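Local coordinates for protein uricase (Bacillus fastidiosus, PDB 4R8X) that probably catalyses the oxidation of urate to 5-hydroxyisourate, the first step of urate degradation toward (S)-allantoin, at residues N221-E226 with D257-L262; Q162-A167 with I204-E209. One frame throughout, in Å; residues are numbered along the deposited sequence.

Contact 1: residues N221-E226 with D257-L262; sequences NYVAAE and DRFPQL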
loop_
_atom_site.group_PDB
_atom_site.type_symbol
_atom_site.label_atom_id
_atom_site.label_comp_id
_atom_site.label_asym_id
_atom_site.label_seq_id
_atom_site.Cartn_x
_atom_site.Cartn_y
_atom_site.Cartn_z
ATOM N N ASN D 221 -2.894 4.857 -37.734
ATOM C CA ASN D 221 -2.741 6.160 -37.101
ATOM C C ASN D 221 -2.913 6.136 -35.590
ATOM O O ASN D 221 -2.868 7.190 -34.951
ATOM C CB ASN D 221 -3.736 7.158 -37.680
ATOM C CG ASN D 221 -3.553 7.356 -39.157
ATOM O OD1 ASN D 221 -2.447 7.218 -39.680
ATOM N ND2 ASN D 221 -4.638 7.676 -39.845
ATOM N N TYR D 222 -3.134 4.946 -35.026
ATOM C CA TYR D 222 -3.276 4.792 -33.582
ATOM C C TYR D 222 -1.929 4.515 -32.948
ATOM O O TYR D 222 -1.197 3.631 -33.397
ATOM C CB TYR D 222 -4.238 3.653 -33.223
ATOM C CG TYR D 222 -4.410 3.530 -31.717
ATOM C CD1 TYR D 222 -5.184 4.456 -31.025
ATOM C CD2 TYR D 222 -3.764 2.530 -30.980
ATOM C CE1 TYR D 222 -5.342 4.392 -29.661
ATOM C CE2 TYR D 222 -3.915 2.458 -29.599
ATOM C CZ TYR D 222 -4.698 3.403 -28.943
ATOM O OH TYR D 222 -4.865 3.340 -27.582
ATOM N N VAL D 223 -1.613 5.266 -31.901
ATOM C CA VAL D 223 -0.361 5.071 -31.187
ATOM C C VAL D 223 -0.609 4.192 -29.967
ATOM O O VAL D 223 -1.235 4.617 -29.005
ATOM C CB VAL D 223 0.257 6.415 -30.760
ATOM C CG1 VAL D 223 1.599 6.192 -30.069
ATOM C CG2 VAL D 223 0.434 7.320 -31.974
ATOM N N ALA D 224 -0.116 2.960 -30.009
ATOM C CA ALA D 224 -0.257 2.058 -28.871
ATOM C C ALA D 224 0.751 2.418 -27.787
ATOM O O ALA D 224 1.940 2.627 -28.075
ATOM C CB ALA D 224 -0.081 0.608 -29.308
ATOM N N ALA D 225 0.274 2.503 -26.546
ATOM C CA ALA D 225 1.145 2.800 -25.403
ATOM C C ALA D 225 2.326 1.838 -25.330
ATOM O O ALA D 225 3.412 2.219 -24.918
ATOM C CB ALA D 225 0.351 2.790 -24.085
ATOM N N GLU D 226 2.115 0.592 -25.744
ATOM C CA GLU D 226 3.184 -0.397 -25.735
ATOM C C GLU D 226 4.316 -0.023 -26.681
ATOM O O GLU D 226 5.488 -0.310 -26.405
ATOM C CB GLU D 226 2.630 -1.775 -26.097
ATOM C CG GLU D 226 1.777 -2.399 -24.999
ATOM C CD GLU D 226 0.304 -1.998 -25.042
ATOM O OE1 GLU D 226 -0.477 -2.601 -24.283
ATOM O OE2 GLU D 226 -0.076 -1.100 -25.820
ATOM N N ASP D 257 9.096 11.678 -33.693
ATOM C CA ASP D 257 9.657 11.281 -34.983
ATOM C C ASP D 257 8.901 10.097 -35.586
ATOM O O ASP D 257 8.542 10.101 -36.769
ATOM C CB ASP D 257 11.138 10.930 -34.806
ATOM C CG ASP D 257 11.959 11.146 -36.066
ATOM O OD1 ASP D 257 11.402 11.520 -37.124
ATOM O OD2 ASP D 257 13.191 10.947 -35.987
ATOM N N ARG D 258 8.662 9.077 -34.764
ATOM C CA ARG D 258 7.959 7.887 -35.218
ATOM C C ARG D 258 6.482 8.144 -35.479
ATOM O O ARG D 258 5.876 7.497 -36.339
ATOM C CB ARG D 258 8.089 6.761 -34.198
ATOM C CG ARG D 258 9.496 6.276 -33.999
ATOM C CD ARG D 258 10.143 5.867 -35.314
ATOM N NE ARG D 258 11.502 5.401 -35.076
ATOM C CZ ARG D 258 12.545 5.663 -35.851
ATOM N NH1 ARG D 258 12.403 6.395 -36.946
ATOM N NH2 ARG D 258 13.739 5.190 -35.528
ATOM N N PHE D 259 5.902 9.078 -34.731
ATOM C CA PHE D 259 4.470 9.344 -34.846
ATOM C C PHE D 259 4.197 10.821 -35.139
ATOM O O PHE D 259 3.904 11.597 -34.233
ATOM C CB PHE D 259 3.735 8.890 -33.584
ATOM C CG PHE D 259 3.961 7.440 -33.247
ATOM C CD1 PHE D 259 3.475 6.445 -34.083
ATOM C CD2 PHE D 259 4.661 7.070 -32.105
ATOM C CE1 PHE D 259 3.670 5.103 -33.788
ATOM C CE2 PHE D 259 4.867 5.721 -31.807
ATOM C CZ PHE D 259 4.373 4.740 -32.651
ATOM N N PRO D 260 4.283 11.211 -36.421
ATOM C CA PRO D 260 4.107 12.613 -36.825
ATOM C C PRO D 260 2.726 13.165 -36.478
ATOM O O PRO D 260 2.551 14.388 -36.433
ATOM C CB PRO D 260 4.274 12.565 -38.350
ATOM C CG PRO D 260 5.072 11.351 -38.618
ATOM C CD PRO D 260 4.682 10.355 -37.552
ATOM N N GLN D 261 1.762 12.280 -36.241
ATOM C CA GLN D 261 0.398 12.703 -35.959
ATOM C C GLN D 261 0.201 13.135 -34.499
ATOM O O GLN D 261 -0.885 13.571 -34.115
ATOM C CB GLN D 261 -0.619 11.627 -36.383
ATOM C CG GLN D 261 -0.764 10.436 -35.425
ATOM C CD GLN D 261 0.258 9.339 -35.667
ATOM O OE1 GLN D 261 1.386 9.599 -36.086
ATOM N NE2 GLN D 261 -0.133 8.101 -35.390
ATOM N N LEU D 262 1.254 13.010 -33.691
ATOM C CA LEU D 262 1.228 13.511 -32.313
ATOM C C LEU D 262 1.734 14.954 -32.253
ATOM O O LEU D 262 2.693 15.299 -32.938
ATOM C CB LEU D 262 2.093 12.638 -31.395
ATOM C CG LEU D 262 1.731 11.162 -31.274
ATOM C CD1 LEU D 262 2.646 10.475 -30.265
ATOM C CD2 LEU D 262 0.265 11.014 -30.881
HETATM O O HOH W 1 0.702 5.281 -35.777
#
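Val223 meets Phe259, and Asn221 meets Gln261, in a buried loop-to-loop contact. It joins the lead-in to helix 225-238 with the turn between helix 244-258 and strand 262-271. Val223 and Phe259 reach toward each other, tip to tip. CG1 of Val223 lies over one face of the Phe259 ring, 3.9 Å from the centroid and 17° off the ring normal, a CH-pi contact. The opposite face carries CB of Arg258. The other methyl, Val223 CG2, packs on Leu262 CD2 at 3.9 Å and sits 3.5 Å from Gln261 NE2. A type I beta turn from Phe259 to Leu262 brings Phe259, Gln261 and Leu262 to the same valine.

Gln261 supplies the polar part. Its NE2 donates to the backbone O of Asn221 at 2.9 Å, with an N-H...O angle of 159°. The acceptor lies close to the amide plane of Gln261, while NE2 stands above the carbonyl plane of Asn221. A bend at chi2 (-85°) is part of how the amide comes to Asn221 O. NE2 also donates to a water at 3.0 Å. Two acceptors thus grip one amide nitrogen beside a valine methyl, which should limit rotation of the amide.

Contact 2: residues Q162-A167 with I204-E209; sequences QASGIA and IGWAYE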
loop_
_atom_site.group_PDB
_atom_site.type_symbol
_atom_site.label_atom_id
_atom_site.label_comp_id
_atom_site.label_asym_id
_atom_site.label_seq_id
_atom_site.Cartn_x
_atom_site.Cartn_y
_atom_site.Cartn_z
ATOM N N GLN D 162 -8.584 15.141 -24.224
ATOM C CA GLN D 162 -8.206 13.781 -24.587
ATOM C C GLN D 162 -6.780 13.539 -24.108
ATOM O O GLN D 162 -5.888 14.329 -24.402
ATOM C CB GLN D 162 -8.327 13.555 -26.096
ATOM C CG GLN D 162 -8.124 12.116 -26.557
ATOM C CD GLN D 162 -8.118 12.007 -28.069
ATOM O OE1 GLN D 162 -7.233 12.543 -28.727
ATOM N NE2 GLN D 162 -9.119 11.331 -28.629
ATOM N N ALA D 163 -6.580 12.468 -23.342
ATOM C CA ALA D 163 -5.253 12.078 -22.878
ATOM C C ALA D 163 -5.016 10.601 -23.157
ATOM O O ALA D 163 -5.954 9.801 -23.127
ATOM C CB ALA D 163 -5.101 12.362 -21.379
ATOM N N SER D 164 -3.759 10.259 -23.406
ATOM C CA SER D 164 -3.321 8.889 -23.646
ATOM C C SER D 164 -1.996 8.748 -22.941
ATOM O O SER D 164 -1.176 9.664 -22.967
ATOM C CB SER D 164 -3.082 8.631 -25.136
ATOM O OG SER D 164 -4.240 8.918 -25.881
ATOM N N GLY D 165 -1.760 7.605 -22.314
ATOM C CA GLY D 165 -0.480 7.419 -21.664
ATOM C C GLY D 165 -0.114 6.003 -21.288
ATOM O O GLY D 165 -0.902 5.065 -21.443
ATOM N N ILE D 166 1.117 5.870 -20.823
ATOM C CA ILE D 166 1.588 4.653 -20.180
ATOM C C ILE D 166 2.143 5.078 -18.824
ATOM O O ILE D 166 2.914 6.038 -18.715
ATOM C CB ILE D 166 2.638 3.894 -21.042
ATOM C CG1 ILE D 166 3.036 2.566 -20.389
ATOM C CG2 ILE D 166 3.879 4.724 -21.281
ATOM C CD1 ILE D 166 2.176 1.395 -20.820
ATOM N N ALA D 167 1.724 4.377 -17.779
ATOM C CA ALA D 167 2.059 4.740 -16.406
ATOM C C ALA D 167 2.957 3.679 -15.784
ATOM O O ALA D 167 2.843 2.499 -16.110
ATOM C CB ALA D 167 0.788 4.881 -15.583
ATOM N N ILE D 204 4.498 8.463 -19.224
ATOM C CA ILE D 204 4.587 9.175 -20.490
ATOM C C ILE D 204 3.194 9.365 -21.045
ATOM O O ILE D 204 2.379 8.445 -21.018
ATOM C CB ILE D 204 5.425 8.391 -21.506
ATOM C CG1 ILE D 204 6.760 7.970 -20.878
ATOM C CG2 ILE D 204 5.649 9.224 -22.753
ATOM C CD1 ILE D 204 7.598 7.063 -21.764
ATOM N N GLY D 205 2.910 10.565 -21.534
ATOM C CA GLY D 205 1.633 10.851 -22.165
ATOM C C GLY D 205 1.828 11.512 -23.513
ATOM O O GLY D 205 2.915 12.016 -23.803
ATOM N N TRP D 206 0.790 11.501 -24.344
ATOM C CA TRP D 206 0.861 12.140 -25.656
ATOM C C TRP D 206 -0.498 12.700 -26.056
ATOM O O TRP D 206 -1.526 12.321 -25.487
ATOM C CB TRP D 206 1.393 11.167 -26.721
ATOM C CG TRP D 206 0.724 9.828 -26.709
ATOM C CD1 TRP D 206 -0.332 9.421 -27.481
ATOM C CD2 TRP D 206 1.056 8.719 -25.865
ATOM N NE1 TRP D 206 -0.672 8.122 -27.171
ATOM C CE2 TRP D 206 0.163 7.670 -26.181
ATOM C CE3 TRP D 206 2.025 8.510 -24.877
ATOM C CZ2 TRP D 206 0.211 6.432 -25.541
ATOM C CZ3 TRP D 206 2.060 7.284 -24.230
ATOM C CH2 TRP D 206 1.162 6.261 -24.568
ATOM N N ALA D 207 -0.482 13.613 -27.023
ATOM C CA ALA D 207 -1.700 14.207 -27.567
ATOM C C ALA D 207 -1.679 14.081 -29.075
ATOM O O ALA D 207 -0.628 14.187 -29.685
ATOM C CB ALA D 207 -1.824 15.681 -27.178
ATOM N N TYR D 208 -2.853 13.867 -29.659
ATOM C CA TYR D 208 -3.015 13.742 -31.103
ATOM C C TYR D 208 -3.396 15.071 -31.747
ATOM O O TYR D 208 -4.213 15.822 -31.205
ATOM C CB TYR D 208 -4.140 12.759 -31.409
ATOM C CG TYR D 208 -3.853 11.295 -31.138
ATOM C CD1 TYR D 208 -4.013 10.748 -29.867
ATOM C CD2 TYR D 208 -3.469 10.449 -32.166
ATOM C CE1 TYR D 208 -3.773 9.391 -29.634
ATOM C CE2 TYR D 208 -3.237 9.105 -31.954
ATOM C CZ TYR D 208 -3.380 8.580 -30.682
ATOM O OH TYR D 208 -3.155 7.238 -30.461
ATOM N N GLU D 209 -2.819 15.345 -32.912
ATOM C CA GLU D 209 -3.264 16.476 -33.731
ATOM C C GLU D 209 -4.716 16.278 -34.149
ATOM O O GLU D 209 -5.520 17.211 -34.096
ATOM C CB GLU D 209 -2.375 16.632 -34.968
ATOM C CG GLU D 209 -2.705 17.846 -35.839
ATOM C CD GLU D 209 -1.863 17.909 -37.097
ATOM O OE1 GLU D 209 -1.006 17.022 -37.292
ATOM O OE2 GLU D 209 -2.059 18.850 -37.891
HETATM O O HOH W 2 -5.153 13.722 -27.829
HETATM O O HOH W 3 -4.161 11.723 -26.225
HETATM O O HOH W 4 -1.908 13.051 -22.842
#
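One face of the Trp206 indole lies against Ser164 and Gly165, where two neighbouring antiparallel strands pair side by side in the large sheet. Its CG stands between the backbone N and the carbonyl carbon (chi1 48°). Chi2 of 95° turns the ring, and the end of the side chain comes nearer strand 156-173. From CB the ring starts at CG, 4.2 Å from Ser164 O, an atom that sits above the ring centre. Ser164 CB lies over that same face, at CD1 and NE1, with NE1 at 3.2 Å from CB, a tight approach. CE2 also meets this CB. CZ2 lies near Gly165 N and Ser164 CB. CZ3 and CH2 reach Gly165, and Gly165 CA makes a CH-pi contact over the same face, 3.9 Å from the six-membered ring centroid. CZ3 lies 4.3 Å from Ile166 CG2.

The backbones are bonded at both ends of this patch. Trp206 N donates to Ser164 O at 3.0 Å, and Ile166 and Ile204 exchange two N-H...O bonds. Gly165 and Gly205 form a non-hydrogen-bonded pair with their CA atoms only 4.1 Å apart. One water gives hydrogen bonds to both Ser164 OG and Trp206 O, and another joins Gln162 OE1 to Tyr208 N. Gln162 NE2 bonds the backbone O of Gln211. Ser164 OG, at the edge of the Tyr208 ring, also bonds Glu89.

Strand 143-153 pairs with the far side of 156-173, and 262-271 with the far side of 198-208. Helix 225-238 packs against Trp206 and Ile204 through Ala225, Val228 and Ala232.

In the fold
Both contacts are buried, but contact 2 lies nearer the centre of the chain, its own centre about 6 Å from it against 13 Å for contact 1. Contact 2 joins two neighbouring strands of the large antiparallel sheet, largely through backbone bonds and an indole. Contact 1 joins loops at helix ends, through apolar side chains and one amide. Their centres are about 10 Å apart and they touch. Tyr208 OH probably hydrogen-bonds Val223 N, and Glu209 N probably bonds Gln261 O. Leu262 CD2 packs on Ala207 O. Segment 221-226 of contact 1 leads into helix 225-238, which packs on Trp206 and Ile204 of contact 2.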